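Local coordinates for protein ectonucleoside triphosphate diphosphohydrolase 4 (Homo sapiens, PDB 6WG5) that belongs to the GDA1/CD39 family of nucleoside phosphatases, two-lobed proteins related in fold to actin and the sugar kinases, at residues 168-171 with 172-176; 130-133 with 134-138. One frame throughout, in Å; residues are numbered along the deposited sequence.

Interaction 1: residues 168-171 with 172-176; sequences EVIS and GKQEG
Ser171 and Gln174 form a capping box at the start of helix 172-186. Ser171 N gives a hydrogen bond to Gln174 OE1 at 3.1 Å, nearly straight at 169°, while Gln174 N returns one to Ser171 OG at 3.3 Å. The amide oxygen receives its donor from a direction tilted 32° from the carbonyl plane. Serine suits the N-cap because its hydroxyl lies one bond beyond CB: with OG set between the backbone N and the carbonyl carbon (chi1 60°), it sits beneath the first turn, where an N-H has no helical acceptor. Glutamine supplies the other half with a carbonyl in place of a carboxylate. Its CG lies beside its own backbone N, which sends the chain back past Ser171 OG. Glu175 N then closes the first regular turn on Ser171 O at 3.0 Å. This segment, running into Glu175-Gly176, probably belongs to what is called the third apyrase conserved region in this family.

Around the box the contacts are looser. Glu168 reaches in extended form from the strand, its OE1 3.8 Å from Gln174 NE2, too far for a bond. Ile170 lays its CB 3.8 Å from Gln174 OE1, and its CD1 packs 4.2 Å from Glu175 CB; both Ile170 and Glu175 also touch Trp479 of helix 479-487. Lys173 leads away to bond Leu255 O in the other sheet, while Glu168 and Ile170 pair through their backbones with strand 127-131.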
ATOM      1  N   GLU A 168     -12.597 -14.381   4.295  1.00 65.15           N
ATOM      2  CA  GLU A 168     -11.260 -14.678   4.783  1.00 67.78           C
ATOM      3  C   GLU A 168     -10.656 -13.434   5.417  1.00 65.14           C
ATOM      4  O   GLU A 168     -10.954 -12.306   5.016  1.00 63.60           O
ATOM      5  CB  GLU A 168     -10.372 -15.185   3.639  1.00 69.60           C
ATOM      6  CG  GLU A 168      -8.896 -15.340   3.977  1.00 71.60           C
ATOM      7  CD  GLU A 168      -8.059 -15.676   2.759  1.00 69.14           C
ATOM      8  OE1 GLU A 168      -6.883 -16.064   2.931  1.00 68.26           O
ATOM      9  OE2 GLU A 168      -8.578 -15.547   1.629  1.00 66.40           O
ATOM     10  N   VAL A 169      -9.805 -13.659   6.413  1.00 53.00           N
ATOM     11  CA  VAL A 169      -8.968 -12.618   6.998  1.00 52.23           C
ATOM     12  C   VAL A 169      -7.604 -12.723   6.333  1.00 49.87           C
ATOM     13  O   VAL A 169      -6.852 -13.673   6.581  1.00 47.90           O
ATOM     14  CB  VAL A 169      -8.856 -12.768   8.522  1.00 56.48           C
ATOM     15  CG1 VAL A 169      -7.947 -11.688   9.101  1.00 58.59           C
ATOM     16  CG2 VAL A 169     -10.232 -12.715   9.164  1.00 60.06           C
ATOM     17  N   ILE A 170      -7.275 -11.749   5.489  1.00 46.48           N
ATOM     18  CA  ILE A 170      -6.020 -11.781   4.747  1.00 47.39           C
ATOM     19  C   ILE A 170      -4.904 -11.213   5.612  1.00 46.68           C
ATOM     20  O   ILE A 170      -5.124 -10.349   6.469  1.00 47.83           O
ATOM     21  CB  ILE A 170      -6.151 -11.012   3.416  1.00 45.53           C
ATOM     22  CG1 ILE A 170      -6.438  -9.527   3.669  1.00 47.63           C
ATOM     23  CG2 ILE A 170      -7.251 -11.634   2.558  1.00 38.11           C
ATOM     24  CD1 ILE A 170      -6.356  -8.667   2.421  1.00 48.34           C
ATOM     25  N   SER A 171      -3.691 -11.710   5.388  1.00 44.13           N
ATOM     26  CA  SER A 171      -2.522 -11.220   6.098  1.00 45.93           C
ATOM     27  C   SER A 171      -2.039  -9.908   5.487  1.00 49.28           C
ATOM     28  O   SER A 171      -2.399  -9.542   4.365  1.00 50.22           O
ATOM     29  CB  SER A 171      -1.397 -12.255   6.056  1.00 45.49           C
ATOM     30  OG  SER A 171      -1.017 -12.540   4.720  1.00 40.63           O
ATOM     31  N   GLY A 172      -1.210  -9.192   6.250  1.00 57.07           N
ATOM     32  CA  GLY A 172      -0.608  -7.976   5.730  1.00 56.05           C
ATOM     33  C   GLY A 172       0.240  -8.227   4.500  1.00 51.01           C
ATOM     34  O   GLY A 172       0.312  -7.381   3.605  1.00 46.99           O
ATOM     35  N   LYS A 173       0.891  -9.391   4.438  1.00 48.55           N
ATOM     36  CA  LYS A 173       1.646  -9.766   3.247  1.00 44.61           C
ATOM     37  C   LYS A 173       0.728  -9.862   2.034  1.00 43.86           C
ATOM     38  O   LYS A 173       1.052  -9.360   0.953  1.00 40.28           O
ATOM     39  CB  LYS A 173       2.364 -11.093   3.491  1.00 41.99           C
ATOM     40  CG  LYS A 173       3.316 -11.525   2.388  1.00 38.00           C
ATOM     41  CD  LYS A 173       3.364 -13.040   2.300  1.00 42.07           C
ATOM     42  CE  LYS A 173       4.709 -13.551   1.820  1.00 45.38           C
ATOM     43  NZ  LYS A 173       4.763 -15.039   1.891  1.00 51.98           N
ATOM     44  N   GLN A 174      -0.432 -10.506   2.196  1.00 46.06           N
ATOM     45  CA  GLN A 174      -1.385 -10.598   1.095  1.00 45.65           C
ATOM     46  C   GLN A 174      -1.889  -9.219   0.688  1.00 44.73           C
ATOM     47  O   GLN A 174      -2.071  -8.941  -0.504  1.00 39.50           O
ATOM     48  CB  GLN A 174      -2.564 -11.492   1.483  1.00 43.77           C
ATOM     49  CG  GLN A 174      -2.207 -12.948   1.710  1.00 52.15           C
ATOM     50  CD  GLN A 174      -3.414 -13.783   2.093  1.00 55.36           C
ATOM     51  OE1 GLN A 174      -3.744 -13.917   3.274  1.00 53.54           O
ATOM     52  NE2 GLN A 174      -4.086 -14.342   1.094  1.00 53.56           N
ATOM     53  N   GLU A 175      -2.131  -8.344   1.665  1.00 43.60           N
ATOM     54  CA  GLU A 175      -2.585  -6.997   1.345  1.00 41.99           C
ATOM     55  C   GLU A 175      -1.541  -6.258   0.517  1.00 38.07           C
ATOM     56  O   GLU A 175      -1.880  -5.545  -0.434  1.00 36.42           O
ATOM     57  CB  GLU A 175      -2.897  -6.232   2.629  1.00 46.01           C
ATOM     58  CG  GLU A 175      -3.801  -5.030   2.428  1.00 51.43           C
ATOM     59  CD  GLU A 175      -3.996  -4.226   3.700  1.00 57.57           C
ATOM     60  OE1 GLU A 175      -3.682  -4.749   4.792  1.00 55.55           O
ATOM     61  OE2 GLU A 175      -4.462  -3.070   3.606  1.00 58.70           O
ATOM     62  N   GLY A 176      -0.263  -6.427   0.858  1.00 35.47           N
ATOM     63  CA  GLY A 176       0.791  -5.809   0.072  1.00 33.59           C
ATOM     64  C   GLY A 176       0.863  -6.356  -1.340  1.00 30.97           C
ATOM     65  O   GLY A 176       1.039  -5.602  -2.300  1.00 32.18           O
TER

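Interaction 2: residues 130-133 with 134-138; sequences LCTA and GMRIL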
ATOM      1  N   LEU A 130     -12.892  -9.575   2.420  1.00 50.77           N
ATOM      2  CA  LEU A 130     -11.517  -9.706   2.885  1.00 47.72           C
ATOM      3  C   LEU A 130     -11.266  -8.675   3.975  1.00 51.76           C
ATOM      4  O   LEU A 130     -11.398  -7.469   3.737  1.00 56.55           O
ATOM      5  CB  LEU A 130     -10.541  -9.525   1.721  1.00 45.03           C
ATOM      6  CG  LEU A 130     -10.881 -10.354   0.479  1.00 42.97           C
ATOM      7  CD1 LEU A 130      -9.944 -10.011  -0.666  1.00 46.55           C
ATOM      8  CD2 LEU A 130     -10.832 -11.844   0.789  1.00 41.40           C
ATOM      9  N   CYS A 131     -10.904  -9.149   5.164  1.00 47.69           N
ATOM     10  CA  CYS A 131     -10.722  -8.303   6.335  1.00 54.93           C
ATOM     11  C   CYS A 131      -9.238  -8.125   6.622  1.00 51.92           C
ATOM     12  O   CYS A 131      -8.445  -9.051   6.425  1.00 54.11           O
ATOM     13  CB  CYS A 131     -11.420  -8.910   7.554  1.00 63.82           C
ATOM     14  SG  CYS A 131     -13.036  -9.636   7.187  1.00 62.51           S
ATOM     15  N   THR A 132      -8.871  -6.936   7.100  1.00 57.39           N
ATOM     16  CA  THR A 132      -7.466  -6.598   7.295  1.00 61.66           C
ATOM     17  C   THR A 132      -7.107  -6.505   8.776  1.00 68.32           C
ATOM     18  O   THR A 132      -7.224  -7.495   9.506  1.00 69.02           O
ATOM     19  CB  THR A 132      -7.136  -5.288   6.571  1.00 61.64           C
ATOM     20  OG1 THR A 132      -8.049  -4.264   6.984  1.00 64.29           O
ATOM     21  CG2 THR A 132      -7.230  -5.476   5.063  1.00 60.24           C
ATOM     22  N   ALA A 133      -6.672  -5.327   9.235  1.00 65.34           N
ATOM     23  CA  ALA A 133      -6.056  -5.225  10.555  1.00 68.19           C
ATOM     24  C   ALA A 133      -7.076  -5.353  11.680  1.00 73.47           C
ATOM     25  O   ALA A 133      -6.740  -5.844  12.764  1.00 72.04           O
ATOM     26  CB  ALA A 133      -5.305  -3.900  10.677  1.00 69.91           C
ATOM     27  N   GLY A 134      -8.316  -4.916  11.453  1.00 78.15           N
ATOM     28  CA  GLY A 134      -9.311  -4.976  12.510  1.00 75.79           C
ATOM     29  C   GLY A 134      -9.538  -6.385  13.022  1.00 76.43           C
ATOM     30  O   GLY A 134      -9.684  -6.603  14.227  1.00 79.67           O
ATOM     31  N   MET A 135      -9.571  -7.360  12.114  1.00 77.25           N
ATOM     32  CA  MET A 135      -9.820  -8.748  12.480  1.00 78.17           C
ATOM     33  C   MET A 135      -8.547  -9.520  12.796  1.00 81.74           C
ATOM     34  O   MET A 135      -8.625 -10.584  13.422  1.00 85.63           O
ATOM     35  CB  MET A 135     -10.565  -9.459  11.347  1.00 75.23           C
ATOM     36  CG  MET A 135     -12.000  -8.996  11.164  1.00 76.12           C
ATOM     37  SD  MET A 135     -13.158  -9.887  12.218  1.00 82.18           S
ATOM     38  CE  MET A 135     -13.121 -11.516  11.465  1.00 80.15           C
ATOM     39  N   ARG A 136      -7.385  -9.013  12.381  1.00 75.96           N
ATOM     40  CA  ARG A 136      -6.137  -9.738  12.595  1.00 75.29           C
ATOM     41  C   ARG A 136      -5.791  -9.828  14.076  1.00 74.99           C
ATOM     42  O   ARG A 136      -5.250 -10.843  14.531  1.00 73.72           O
ATOM     43  CB  ARG A 136      -5.005  -9.059  11.826  1.00 72.79           C
ATOM     44  CG  ARG A 136      -4.364  -9.922  10.755  1.00 65.83           C
ATOM     45  CD  ARG A 136      -3.380  -9.103   9.940  1.00 64.56           C
ATOM     46  NE  ARG A 136      -3.947  -8.673   8.663  1.00 63.02           N
ATOM     47  CZ  ARG A 136      -3.629  -7.544   8.038  1.00 67.02           C
ATOM     48  NH1 ARG A 136      -2.757  -6.696   8.570  1.00 71.69           N
ATOM     49  NH2 ARG A 136      -4.198  -7.252   6.876  1.00 66.79           N
ATOM     50  N   ILE A 137      -6.093  -8.777  14.846  1.00 82.55           N
ATOM     51  CA  ILE A 137      -5.726  -8.741  16.259  1.00 90.11           C
ATOM     52  C   ILE A 137      -6.808  -9.310  17.166  1.00 93.91           C
ATOM     53  O   ILE A 137      -6.628  -9.325  18.390  1.00 94.12           O
ATOM     54  CB  ILE A 137      -5.378  -7.308  16.721  1.00 92.26           C
ATOM     55  CG1 ILE A 137      -6.442  -6.307  16.260  1.00 92.15           C
ATOM     56  CG2 ILE A 137      -3.993  -6.916  16.214  1.00 88.61           C
ATOM     57  CD1 ILE A 137      -6.266  -4.912  16.832  1.00 93.18           C
ATOM     58  N   LEU A 138      -7.924  -9.780  16.612  1.00 90.57           N
ATOM     59  CA  LEU A 138      -8.902 -10.481  17.424  1.00 89.38           C
ATOM     60  C   LEU A 138      -8.408 -11.887  17.744  1.00 87.89           C
ATOM     61  O   LEU A 138      -7.582 -12.446  17.018  1.00 82.83           O
ATOM     62  CB  LEU A 138     -10.244 -10.565  16.703  1.00 85.42           C
ATOM     63  CG  LEU A 138     -11.076  -9.294  16.506  1.00 82.76           C
ATOM     64  CD1 LEU A 138     -12.502  -9.674  16.121  1.00 78.47           C
ATOM     65  CD2 LEU A 138     -11.077  -8.408  17.745  1.00 84.16           C
TER
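Arg136 N faces two carbonyls at once, Thr132 O and Ala133 O, each at 3.3 Å, and both bonds are weak and well off straight. This loosely shared donor marks the single short turn of helix 133-136, which follows strand 127-131 almost without a linker. Thr132 makes the change of direction with an unusual backbone conformation (phi/psi -110°/-118°). Although it stands at the N-cap, its side chain does not cap: OG1 makes a weak hydrogen bond to Cys48 O, joining the turn to strand 40-48. Gly134, in the first turn, brings no side chain to a buried place.

Thr-Ala-Gly-Met-Arg is the signature of the second apyrase conserved region, here the strand-to-helix corner at the end of a parallel strand lying between 40-48 and 167-169.

Arg136 folds back over this corner. Bent at chi3 (-100°), its chain carries the guanidinium over the peptide linking Thr132 to Ala133, one face lying 3.4 Å above Thr132 C and 3.9 Å above Ala133 N, which is over its centre. NH2 passes 3.5 Å from Thr132 CB, the two side chains crossing at a slant. A long, flat cation suits the site because it can stack on a peptide while bonding outward: NE reaches Ile170 O, and NH2 makes a salt bridge with Glu175 OE1, which would tend to fix the rotation of the group. On the apolar side, Cys131 CB meets Met135 CG at 3.7 Å, the flexible methionine chain bending at chi2 and chi3 and also touching Ile92. Ile137 lays CG1 3.5 Å from Ala133 O.

In the fold
Both interactions are strand-to-helix corners at the ends of neighbouring parallel strands of one sheet, centres about 9 Å apart. Interaction 2 is the more buried, combining apolar packing of Cys131 on Met135 and a stacked guanidinium with weak backbone bonds in a helix of one turn. Interaction 1 is the more solvent-accessible, with Ile170 its one buried touching residue, although its centre is nearer the middle of the chain (about 11 Å against 16 Å); it starts a longer helix with a capping box. They touch: Ile170 N probably bonds Cys131 O at 3.1 Å, Glu175 OE1 packs 3.6 Å from Thr132 CG2, and Gly172 N lies 3.4 Å from Arg136 CZ. Trp479 meets side chains from both.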